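Long-range contacts in predicted metal-dependent hydrolase of the TIM-barrel fold (Lactobacillus casei, PDB 2QPX), which is of unconfirmed function but probably hydrolyses its substrate at a two-zinc centre, as in related amidohydrolases: residues D3-F8 with H340-P345; N52-H57 with L292-A297; T236-G241 with Y266-E271. All coordinates share one frame; numbering follows the deposited sequence. Where two conformers were deposited one is given.

Overall arrangement
Interaction 1, partly buried, lies toward the periphery, its centre about 26 Å from that of the chain; hydrogen bonds from two backbone N-H groups to the carbonyl and side-chain oxygens of N342 fix the chain start to the end of helix 323-342. The same helix meets the loop of interaction 2, Q332 bonding to P294 O. Interactions 2 and 3 are buried, closer to the zinc site, and both touch the third subunit. In interaction 2 a helix start meets a barrel loop by apolar packing, a water and a weak arginine bond; in interaction 3 two loops after neighbouring strands share a tyrosine-to-carbonyl bond and packing around a cis-proline. Along the chain, 3 nests inside 2 inside 1.

Interaction 1. Residues D3-F8 with H340-P345. With EDO (1,2-ethanediol), chain M.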
loop_
_atom_site.group_PDB
_atom_site.type_symbol
_atom_site.label_atom_id
_atom_site.label_comp_id
_atom_site.label_asym_id
_atom_site.label_seq_id
_atom_site.Cartn_x
_atom_site.Cartn_y
_atom_site.Cartn_z
ATOM N N ASP A 3 -11.068 -20.260 -18.223
ATOM C CA ASP A 3 -12.476 -20.320 -18.498
ATOM C C ASP A 3 -12.898 -19.029 -19.152
ATOM O O ASP A 3 -12.078 -18.122 -19.310
ATOM C CB ASP A 3 -13.214 -20.589 -17.208
ATOM C CG ASP A 3 -12.965 -22.008 -16.687
ATOM O OD1 ASP A 3 -13.494 -22.956 -17.294
ATOM O OD2 ASP A 3 -12.264 -22.192 -15.668
ATOM N N ASP A 4 -14.148 -18.973 -19.595
ATOM C CA ASP A 4 -14.730 -17.719 -20.046
ATOM C C ASP A 4 -16.048 -17.517 -19.361
ATOM O O ASP A 4 -17.101 -18.008 -19.771
ATOM C CB ASP A 4 -14.932 -17.543 -21.541
ATOM C CG ASP A 4 -15.379 -16.083 -21.869
ATOM O OD1 ASP A 4 -15.421 -15.188 -20.941
ATOM O OD2 ASP A 4 -15.663 -15.811 -23.019
ATOM N N LEU A 5 -15.973 -16.733 -18.305
ATOM C CA LEU A 5 -17.093 -16.532 -17.425
ATOM C C LEU A 5 -17.987 -15.351 -17.772
ATOM O O LEU A 5 -18.932 -15.074 -17.035
ATOM C CB LEU A 5 -16.520 -16.359 -16.002
ATOM C CG LEU A 5 -16.139 -17.736 -15.448
ATOM C CD1 LEU A 5 -15.056 -17.644 -14.415
ATOM C CD2 LEU A 5 -17.377 -18.443 -14.910
ATOM N N SER A 6 -17.708 -14.645 -18.868
ATOM C CA SER A 6 -18.455 -13.428 -19.214
ATOM C C SER A 6 -19.966 -13.666 -19.241
ATOM O O SER A 6 -20.734 -12.927 -18.644
ATOM C CB SER A 6 -17.976 -12.853 -20.559
ATOM O OG SER A 6 -18.394 -11.508 -20.728
ATOM N N GLU A 7 -20.405 -14.692 -19.961
ATOM C CA GLU A 7 -21.845 -14.914 -20.094
ATOM C C GLU A 7 -22.498 -15.291 -18.751
ATOM O O GLU A 7 -23.572 -14.812 -18.404
ATOM C CB GLU A 7 -22.051 -15.954 -21.206
ATOM C CG GLU A 7 -23.408 -16.539 -21.357
ATOM C CD GLU A 7 -23.405 -17.554 -22.505
ATOM O OE1 GLU A 7 -23.077 -17.137 -23.642
ATOM O OE2 GLU A 7 -23.677 -18.755 -22.253
ATOM N N PHE A 8 -21.798 -16.105 -17.965
ATOM C CA PHE A 8 -22.245 -16.454 -16.629
ATOM C C PHE A 8 -22.400 -15.214 -15.734
ATOM O O PHE A 8 -23.425 -15.023 -15.093
ATOM C CB PHE A 8 -21.271 -17.424 -15.949
ATOM C CG PHE A 8 -21.683 -17.770 -14.546
ATOM C CD1 PHE A 8 -22.716 -18.653 -14.318
ATOM C CD2 PHE A 8 -21.082 -17.181 -13.437
ATOM C CE1 PHE A 8 -23.150 -18.968 -13.055
ATOM C CE2 PHE A 8 -21.528 -17.512 -12.151
ATOM C CZ PHE A 8 -22.551 -18.369 -11.952
ATOM N N HIS A 340 -10.675 -11.787 -13.026
ATOM C CA HIS A 340 -10.027 -12.515 -11.947
ATOM C C HIS A 340 -10.200 -14.019 -12.103
ATOM O O HIS A 340 -9.240 -14.801 -11.985
ATOM C CB HIS A 340 -10.613 -12.099 -10.597
ATOM C CG HIS A 340 -9.944 -12.767 -9.428
ATOM N ND1 HIS A 340 -8.721 -12.353 -8.934
ATOM C CD2 HIS A 340 -10.296 -13.858 -8.705
ATOM C CE1 HIS A 340 -8.386 -13.132 -7.918
ATOM N NE2 HIS A 340 -9.323 -14.050 -7.751
ATOM N N PHE A 341 -11.430 -14.435 -12.285
ATOM C CA PHE A 341 -11.732 -15.847 -12.265
ATOM C C PHE A 341 -11.420 -16.582 -13.564
ATOM O O PHE A 341 -11.165 -17.800 -13.511
ATOM C CB PHE A 341 -13.169 -16.106 -11.860
ATOM C CG PHE A 341 -13.423 -15.850 -10.399
ATOM C CD1 PHE A 341 -12.912 -16.694 -9.435
ATOM C CD2 PHE A 341 -14.112 -14.723 -9.994
ATOM C CE1 PHE A 341 -13.116 -16.422 -8.079
ATOM C CE2 PHE A 341 -14.327 -14.455 -8.666
ATOM C CZ PHE A 341 -13.834 -15.299 -7.705
ATOM N N ASN A 342 -11.391 -15.900 -14.693
ATOM C CA ASN A 342 -11.135 -16.631 -15.959
ATOM C C ASN A 342 -9.835 -17.407 -15.882
ATOM O O ASN A 342 -9.814 -18.554 -16.267
ATOM C CB ASN A 342 -11.085 -15.698 -17.162
ATOM C CG ASN A 342 -12.450 -15.449 -17.782
ATOM O OD1 ASN A 342 -13.454 -15.994 -17.344
ATOM N ND2 ASN A 342 -12.485 -14.611 -18.834
ATOM N N GLN A 343 -8.762 -16.805 -15.368
ATOM C CA GLN A 343 -7.459 -17.481 -15.396
ATOM C C GLN A 343 -7.002 -17.973 -14.020
ATOM O O GLN A 343 -5.848 -18.364 -13.846
ATOM C CB GLN A 343 -6.393 -16.543 -15.973
ATOM N N LEU A 344 -7.886 -17.931 -13.043
ATOM C CA LEU A 344 -7.511 -18.328 -11.684
ATOM C C LEU A 344 -7.135 -19.813 -11.697
ATOM O O LEU A 344 -7.931 -20.618 -12.203
ATOM C CB LEU A 344 -8.660 -18.124 -10.735
ATOM C CG LEU A 344 -8.320 -18.090 -9.251
ATOM C CD1 LEU A 344 -7.461 -16.867 -8.881
ATOM C CD2 LEU A 344 -9.614 -18.162 -8.496
ATOM N N PRO A 345 -5.955 -20.175 -11.123
ATOM C CA PRO A 345 -5.492 -21.584 -11.079
ATOM C C PRO A 345 -6.220 -22.453 -10.050
ATOM O O PRO A 345 -6.950 -21.964 -9.201
ATOM C CB PRO A 345 -4.030 -21.453 -10.683
ATOM C CG PRO A 345 -3.970 -20.201 -9.861
ATOM C CD PRO A 345 -4.976 -19.269 -10.503
HETATM C C1 EDO M . -19.941 -9.660 -17.184
HETATM O O1 EDO M . -19.528 -10.133 -18.463
HETATM C C2 EDO M . -19.507 -8.218 -17.159
HETATM O O2 EDO M . -18.121 -8.167 -17.492
#
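N342, where helix 323-342 runs out into loop, meets D3, D4 and L5 of the N-terminal lead-in with both its backbone and its side chain. Two hydrogen bonds span the contact, and both end on oxygens of N342. The backbone N of D3 gives a nearly straight bond to the carbonyl O of N342 (2.9 Å, 170°). Two residues on, the backbone N of L5 donates to the side-chain OD1 of N342 at 2.8 Å, somewhat tilted from the amide plane. The D4 and N342 side chains lie side by side, their planes nearly perpendicular, with D4 OD1 staying 3.7 Å from N342 ND2. That carboxylate instead caps the start of helix 6-11: D4 CG is anti to its backbone N (chi1 -172°), and D4 OD1 accepts from S6 N at 3.1 Å, met from above the carboxylate plane. The charged pair is D3 OD2 with K352 of helix 349-367, whose NZ also bonds to F341 O. The apolar part is small: L5 CD1 rests on F341 CB at 3.5 Å, while L5 also packs on L349 and F341 on I356, both of helix 349-367. The chemistry implies that the chain start is held by two backbone N-H groups, both received by N342, one on its carbonyl and one on its side-chain amide; the nearby lysine probably offsets the carboxylate charge of D3.

Interaction 2. Residues N52-H57 with L292-A297. With EDO (1,2-ethanediol), chain E.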
loop_
_atom_site.group_PDB
_atom_site.type_symbol
_atom_site.label_atom_id
_atom_site.label_comp_id
_atom_site.label_asym_id
_atom_site.label_seq_id
_atom_site.Cartn_x
_atom_site.Cartn_y
_atom_site.Cartn_z
ATOM N N ASN A 52 -12.775 16.047 -14.796
ATOM C CA ASN A 52 -11.572 15.510 -15.373
ATOM C C ASN A 52 -11.065 14.245 -14.681
ATOM O O ASN A 52 -9.916 13.818 -14.878
ATOM C CB ASN A 52 -10.482 16.610 -15.475
ATOM C CG ASN A 52 -10.683 17.511 -16.678
ATOM O OD1 ASN A 52 -10.875 18.717 -16.537
ATOM N ND2 ASN A 52 -10.652 16.931 -17.848
ATOM N N ARG A 53 -11.923 13.612 -13.905
ATOM C CA ARG A 53 -11.733 12.269 -13.376
ATOM C C ARG A 53 -12.481 11.299 -14.236
ATOM O O ARG A 53 -13.500 11.663 -14.846
ATOM C CB ARG A 53 -12.271 12.175 -11.949
ATOM C CG ARG A 53 -11.629 13.181 -10.994
ATOM C CD ARG A 53 -12.263 13.174 -9.624
ATOM N NE ARG A 53 -12.082 11.923 -8.913
ATOM C CZ ARG A 53 -13.015 11.009 -8.665
ATOM N NH1 ARG A 53 -14.249 11.103 -9.124
ATOM N NH2 ARG A 53 -12.707 9.981 -7.922
ATOM N N LEU A 54 -12.059 10.041 -14.211
ATOM C CA LEU A 54 -12.683 9.027 -15.030
ATOM C C LEU A 54 -14.123 8.694 -14.608
ATOM O O LEU A 54 -14.967 8.404 -15.485
ATOM C CB LEU A 54 -11.833 7.755 -15.052
ATOM C CG LEU A 54 -12.163 6.753 -16.163
ATOM C CD1 LEU A 54 -12.020 7.415 -17.570
ATOM C CD2 LEU A 54 -11.255 5.514 -16.101
ATOM N N ALA A 55 -14.449 8.768 -13.320
ATOM C CA ALA A 55 -15.776 8.363 -12.848
ATOM C C ALA A 55 -16.897 9.118 -13.570
ATOM O O ALA A 55 -17.892 8.542 -13.966
ATOM C CB ALA A 55 -15.905 8.554 -11.310
ATOM N N TYR A 56 -16.735 10.433 -13.680
ATOM C CA TYR A 56 -17.749 11.248 -14.349
ATOM C C TYR A 56 -17.965 10.757 -15.772
ATOM O O TYR A 56 -19.126 10.653 -16.242
ATOM C CB TYR A 56 -17.363 12.717 -14.318
ATOM C CG TYR A 56 -18.207 13.627 -15.196
ATOM C CD1 TYR A 56 -19.530 13.885 -14.908
ATOM C CD2 TYR A 56 -17.654 14.211 -16.313
ATOM C CE1 TYR A 56 -20.279 14.738 -15.732
ATOM C CE2 TYR A 56 -18.369 15.037 -17.120
ATOM C CZ TYR A 56 -19.675 15.327 -16.824
ATOM O OH TYR A 56 -20.400 16.180 -17.673
ATOM N N HIS A 57 -16.872 10.494 -16.466
ATOM C CA HIS A 57 -16.999 9.971 -17.835
ATOM C C HIS A 57 -17.666 8.622 -17.918
ATOM O O HIS A 57 -18.433 8.367 -18.872
ATOM C CB HIS A 57 -15.655 10.008 -18.530
ATOM C CG HIS A 57 -15.180 11.401 -18.746
ATOM N ND1 HIS A 57 -15.441 12.115 -19.896
ATOM C CD2 HIS A 57 -14.530 12.265 -17.912
ATOM C CE1 HIS A 57 -14.949 13.337 -19.773
ATOM N NE2 HIS A 57 -14.389 13.454 -18.575
ATOM N N LEU A 292 -16.360 4.985 -8.207
ATOM C CA LEU A 292 -15.722 6.330 -8.268
ATOM C C LEU A 292 -14.253 6.276 -8.619
ATOM O O LEU A 292 -13.624 7.311 -8.924
ATOM C CB LEU A 292 -15.970 7.138 -6.980
ATOM C CG LEU A 292 -17.444 7.326 -6.549
ATOM C CD1 LEU A 292 -17.553 8.480 -5.550
ATOM C CD2 LEU A 292 -18.349 7.556 -7.749
ATOM N N GLY A 293 -13.704 5.072 -8.628
ATOM C CA GLY A 293 -12.309 4.827 -9.091
ATOM C C GLY A 293 -12.335 3.698 -10.092
ATOM O O GLY A 293 -11.648 2.641 -9.928
ATOM N N PRO A 294 -13.108 3.889 -11.160
ATOM C CA PRO A 294 -13.452 2.755 -12.016
ATOM C C PRO A 294 -12.267 2.074 -12.702
ATOM O O PRO A 294 -12.302 0.836 -12.900
ATOM C CB PRO A 294 -14.453 3.377 -13.013
ATOM C CG PRO A 294 -14.091 4.796 -13.056
ATOM C CD PRO A 294 -13.729 5.135 -11.662
ATOM N N SER A 295 -11.203 2.801 -13.045
ATOM C CA SER A 295 -10.006 2.108 -13.616
ATOM C C SER A 295 -9.265 1.201 -12.612
ATOM O O SER A 295 -8.406 0.382 -12.993
ATOM C CB SER A 295 -9.031 3.104 -14.232
ATOM O OG SER A 295 -8.366 3.880 -13.223
ATOM N N GLY A 296 -9.557 1.354 -11.317
ATOM C CA GLY A 296 -8.883 0.554 -10.289
ATOM C C GLY A 296 -9.639 -0.674 -9.826
ATOM O O GLY A 296 -9.095 -1.473 -9.091
ATOM N N ALA A 297 -10.884 -0.847 -10.261
ATOM C CA ALA A 297 -11.736 -1.913 -9.737
ATOM C C ALA A 297 -11.107 -3.326 -9.910
ATOM O O ALA A 297 -11.135 -4.117 -8.991
ATOM C CB ALA A 297 -13.150 -1.828 -10.397
HETATM C C1 EDO E . -14.882 17.277 -18.951
HETATM O O1 EDO E . -15.082 18.572 -18.423
HETATM C C2 EDO E . -13.428 17.278 -19.438
HETATM O O2 EDO E . -12.873 15.984 -19.259
HETATM O O HOH W 1 -12.337 8.685 -11.190
#
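The loop between helices 289-292 and 297-304, on the amidohydrolase TIM barrel, packs here against the first turn of helix 54-66. P294 touches both L54 and A55, L292 touches A55, and the carbonyl O of L292 turns toward R53. On the apolar side, P294 CG lies 4.0 Å from A55 CA. L54 CG stands anti to its backbone N (chi1 -164°) and faces the proline: the L54 and P294 side chains cross obliquely, CG to CG 4.1 Å. L54 CD2 lies against S295 CB at 3.8 Å. A55 CB meets L292 O at 3.5 Å, with L292 CD2 a little farther away. The polar side converges on that same oxygen. R53 NH2 reaches L292 O at 3.0 Å, a weak bond because it is strongly bent (124°). Water 1 donates to L292 O at 2.9 Å and accepts from A55 N at 3.0 Å, linking the helix start to the loop, and it also sits over the centre of one face of the R53 guanidinium. R53 has stronger partners: its NE bonds to L307 O of the third subunit and its NH1 to S38 O of its own chain. L292 lies about 7 Å from the zinc ligand D318, side chain to side chain. The buried carbonyl at the end of helix 289-292 is thus met by a water and, weakly, by the R53 cation, which also ties this region to a neighbouring subunit and probably eases the burial of that oxygen.

Interaction 3. Residues T236-G241 with Y266-E271; sequences TDMYLG and YPYHRE. With EDO (1,2-ethanediol), chain N.
A single backbone oxygen, M238 O, takes two hydrogen bonds from opposite faces of its carbonyl plane: one from Y268 OH across the contact, one from G241 N within its own turn. Y268 OH donates to M238 O at 2.8 Å from above that plane (43° out of it), while G241 N, three residues on from M238, donates to the same oxygen at 3.1 Å. Y268 CG lies anti to its carbonyl carbon (chi1 -53°), on a CB that points toward the 236-241 loop; M238 O lies at the ring's edge, near its plane. Farther back along the same ring, Y268 CD2 approaches G241 O at 3.5 Å. P267 follows a cis peptide bond and lays its CG over the centre of one face of the Y268 ring. The proline also meets the selenomethionine M238 tip to tip, with M238 SE 3.7 Å from P267 CD. The M238 side chain bends at chi3 (-90°), which places CE near P267 CD; farther back, M238 CG lies 4.1 Å from Y268 CE2. A phenylalanine at Y268 would probably keep much of the ring packing but leave M238 O without its cross-loop donor, so that the turn would lose its polar tie to the 266-271 segment. D237 OD1 accepts from Y239 N at 3.2 Å, forming an Asx turn that leads into the 3-10 segment. Y266 OH bonds to E306 of the third subunit, whose Y274 packs on M238. The arrangement joins loops following the parallel barrel strands 225-229 and 260-264, which carry the zinc ligands H228 and H264, as expected for an amidohydrolase TIM barrel with metal ligands at its strand ends.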
loop_
_atom_site.group_PDB
_atom_site.type_symbol
_atom_site.label_atom_id
_atom_site.label_comp_id
_atom_site.label_asym_id
_atom_site.label_seq_id
_atom_site.Cartn_x
_atom_site.Cartn_y
_atom_site.Cartn_z
ATOM N N THR A 236 -12.531 13.755 6.557
ATOM C CA THR A 236 -12.243 12.431 7.110
ATOM C C THR A 236 -10.717 12.346 7.257
ATOM O O THR A 236 -9.948 12.738 6.358
ATOM C CB THR A 236 -12.726 11.323 6.187
ATOM O OG1 THR A 236 -14.163 11.413 5.991
ATOM C CG2 THR A 236 -12.379 9.937 6.744
ATOM N N ASP A 237 -10.249 11.825 8.373
ATOM C CA ASP A 237 -8.826 11.587 8.519
ATOM C C ASP A 237 -8.551 10.153 8.036
ATOM O O ASP A 237 -8.746 9.201 8.790
ATOM C CB ASP A 237 -8.422 11.853 9.954
ATOM C CG ASP A 237 -6.946 11.737 10.173
ATOM O OD1 ASP A 237 -6.241 11.298 9.233
ATOM O OD2 ASP A 237 -6.513 12.029 11.329
HETATM N N MSE A 238 -8.119 10.021 6.765
HETATM C CA MSE A 238 -7.962 8.696 6.134
HETATM C C MSE A 238 -6.843 7.935 6.854
HETATM O O MSE A 238 -6.805 6.679 6.796
HETATM C CB MSE A 238 -7.732 8.806 4.584
HETATM C CG MSE A 238 -7.435 7.461 3.803
HETATM SE SE MSE A 238 -6.754 7.619 1.908
HETATM C CE MSE A 238 -8.410 7.638 0.837
ATOM N N TYR A 239 -5.971 8.649 7.545
ATOM C CA TYR A 239 -4.879 7.981 8.281
ATOM C C TYR A 239 -5.396 7.093 9.394
ATOM O O TYR A 239 -4.771 6.077 9.725
ATOM C CB TYR A 239 -3.877 9.035 8.801
ATOM C CG TYR A 239 -2.536 8.528 9.204
ATOM C CD1 TYR A 239 -1.536 8.341 8.251
ATOM C CD2 TYR A 239 -2.245 8.261 10.544
ATOM C CE1 TYR A 239 -0.279 7.866 8.619
ATOM C CE2 TYR A 239 -0.978 7.808 10.926
ATOM C CZ TYR A 239 -0.005 7.607 9.947
ATOM O OH TYR A 239 1.246 7.131 10.321
ATOM N N LEU A 240 -6.550 7.468 9.951
ATOM C CA LEU A 240 -7.201 6.730 11.037
ATOM C C LEU A 240 -8.213 5.731 10.532
ATOM O O LEU A 240 -8.962 5.122 11.319
ATOM C CB LEU A 240 -7.905 7.732 11.982
ATOM C CG LEU A 240 -6.934 8.678 12.693
ATOM C CD1 LEU A 240 -7.714 9.579 13.671
ATOM C CD2 LEU A 240 -5.848 7.901 13.426
ATOM N N GLY A 241 -8.299 5.581 9.219
ATOM C CA GLY A 241 -9.282 4.691 8.614
ATOM C C GLY A 241 -8.745 3.313 8.284
ATOM O O GLY A 241 -9.410 2.575 7.549
ATOM N N TYR A 266 -10.736 0.606 0.519
ATOM C CA TYR A 266 -9.644 1.299 -0.217
ATOM C C TYR A 266 -9.170 2.565 0.495
ATOM O O TYR A 266 -10.016 3.405 0.869
ATOM C CB TYR A 266 -10.168 1.658 -1.591
ATOM C CG TYR A 266 -9.181 2.362 -2.529
ATOM C CD1 TYR A 266 -9.049 3.748 -2.509
ATOM C CD2 TYR A 266 -8.397 1.651 -3.406
ATOM C CE1 TYR A 266 -8.139 4.393 -3.343
ATOM C CE2 TYR A 266 -7.515 2.279 -4.277
ATOM C CZ TYR A 266 -7.396 3.648 -4.238
ATOM O OH TYR A 266 -6.527 4.276 -5.100
ATOM N N PRO A 267 -7.836 2.776 0.631
ATOM C CA PRO A 267 -6.721 2.006 0.080
ATOM C C PRO A 267 -6.258 0.819 0.909
ATOM O O PRO A 267 -5.209 0.284 0.623
ATOM C CB PRO A 267 -5.615 3.072 -0.030
ATOM C CG PRO A 267 -5.844 3.838 1.142
ATOM C CD PRO A 267 -7.352 4.001 1.259
ATOM N N TYR A 268 -7.070 0.438 1.912
ATOM C CA TYR A 268 -6.713 -0.586 2.904
ATOM C C TYR A 268 -7.432 -1.908 2.657
ATOM O O TYR A 268 -7.703 -2.685 3.571
ATOM C CB TYR A 268 -7.038 -0.080 4.288
ATOM C CG TYR A 268 -6.458 1.262 4.638
ATOM C CD1 TYR A 268 -5.108 1.430 4.838
ATOM C CD2 TYR A 268 -7.293 2.353 4.821
ATOM C CE1 TYR A 268 -4.576 2.663 5.181
ATOM C CE2 TYR A 268 -6.763 3.619 5.180
ATOM C CZ TYR A 268 -5.407 3.752 5.336
ATOM O OH TYR A 268 -4.871 4.982 5.683
ATOM N N HIS A 269 -7.718 -2.180 1.394
ATOM C CA HIS A 269 -8.363 -3.428 0.999
ATOM C C HIS A 269 -7.511 -4.685 1.230
ATOM O O HIS A 269 -8.085 -5.723 1.569
ATOM C CB HIS A 269 -8.883 -3.311 -0.436
ATOM C CG HIS A 269 -7.845 -2.857 -1.394
ATOM N ND1 HIS A 269 -7.420 -1.548 -1.460
ATOM C CD2 HIS A 269 -7.042 -3.570 -2.233
ATOM C CE1 HIS A 269 -6.422 -1.472 -2.332
ATOM N NE2 HIS A 269 -6.191 -2.686 -2.831
ATOM N N ARG A 270 -6.184 -4.620 1.134
ATOM C CA ARG A 270 -5.366 -5.791 1.487
ATOM C C ARG A 270 -5.495 -6.059 2.990
ATOM O O ARG A 270 -5.518 -7.179 3.441
ATOM C CB ARG A 270 -3.888 -5.629 1.102
ATOM C CG ARG A 270 -3.578 -5.877 -0.377
ATOM C CD ARG A 270 -2.069 -5.718 -0.718
ATOM N NE ARG A 270 -1.732 -6.319 -2.033
ATOM C CZ ARG A 270 -0.742 -5.923 -2.831
ATOM N NH1 ARG A 270 -0.034 -4.833 -2.559
ATOM N NH2 ARG A 270 -0.494 -6.587 -3.944
ATOM N N GLU A 271 -5.557 -5.003 3.772
ATOM C CA GLU A 271 -5.681 -5.137 5.219
ATOM C C GLU A 271 -7.025 -5.769 5.556
ATOM O O GLU A 271 -7.096 -6.667 6.403
ATOM C CB GLU A 271 -5.477 -3.778 5.927
ATOM C CG GLU A 271 -4.059 -3.214 5.930
ATOM C CD GLU A 271 -3.606 -2.546 4.654
ATOM O OE1 GLU A 271 -4.338 -2.452 3.659
ATOM O OE2 GLU A 271 -2.431 -2.092 4.663
HETATM C C1 EDO N . -3.499 11.859 12.282
HETATM O O1 EDO N . -4.192 10.619 12.363
HETATM C C2 EDO N . -2.909 12.014 10.886
HETATM O O2 EDO N . -3.525 13.084 10.167
#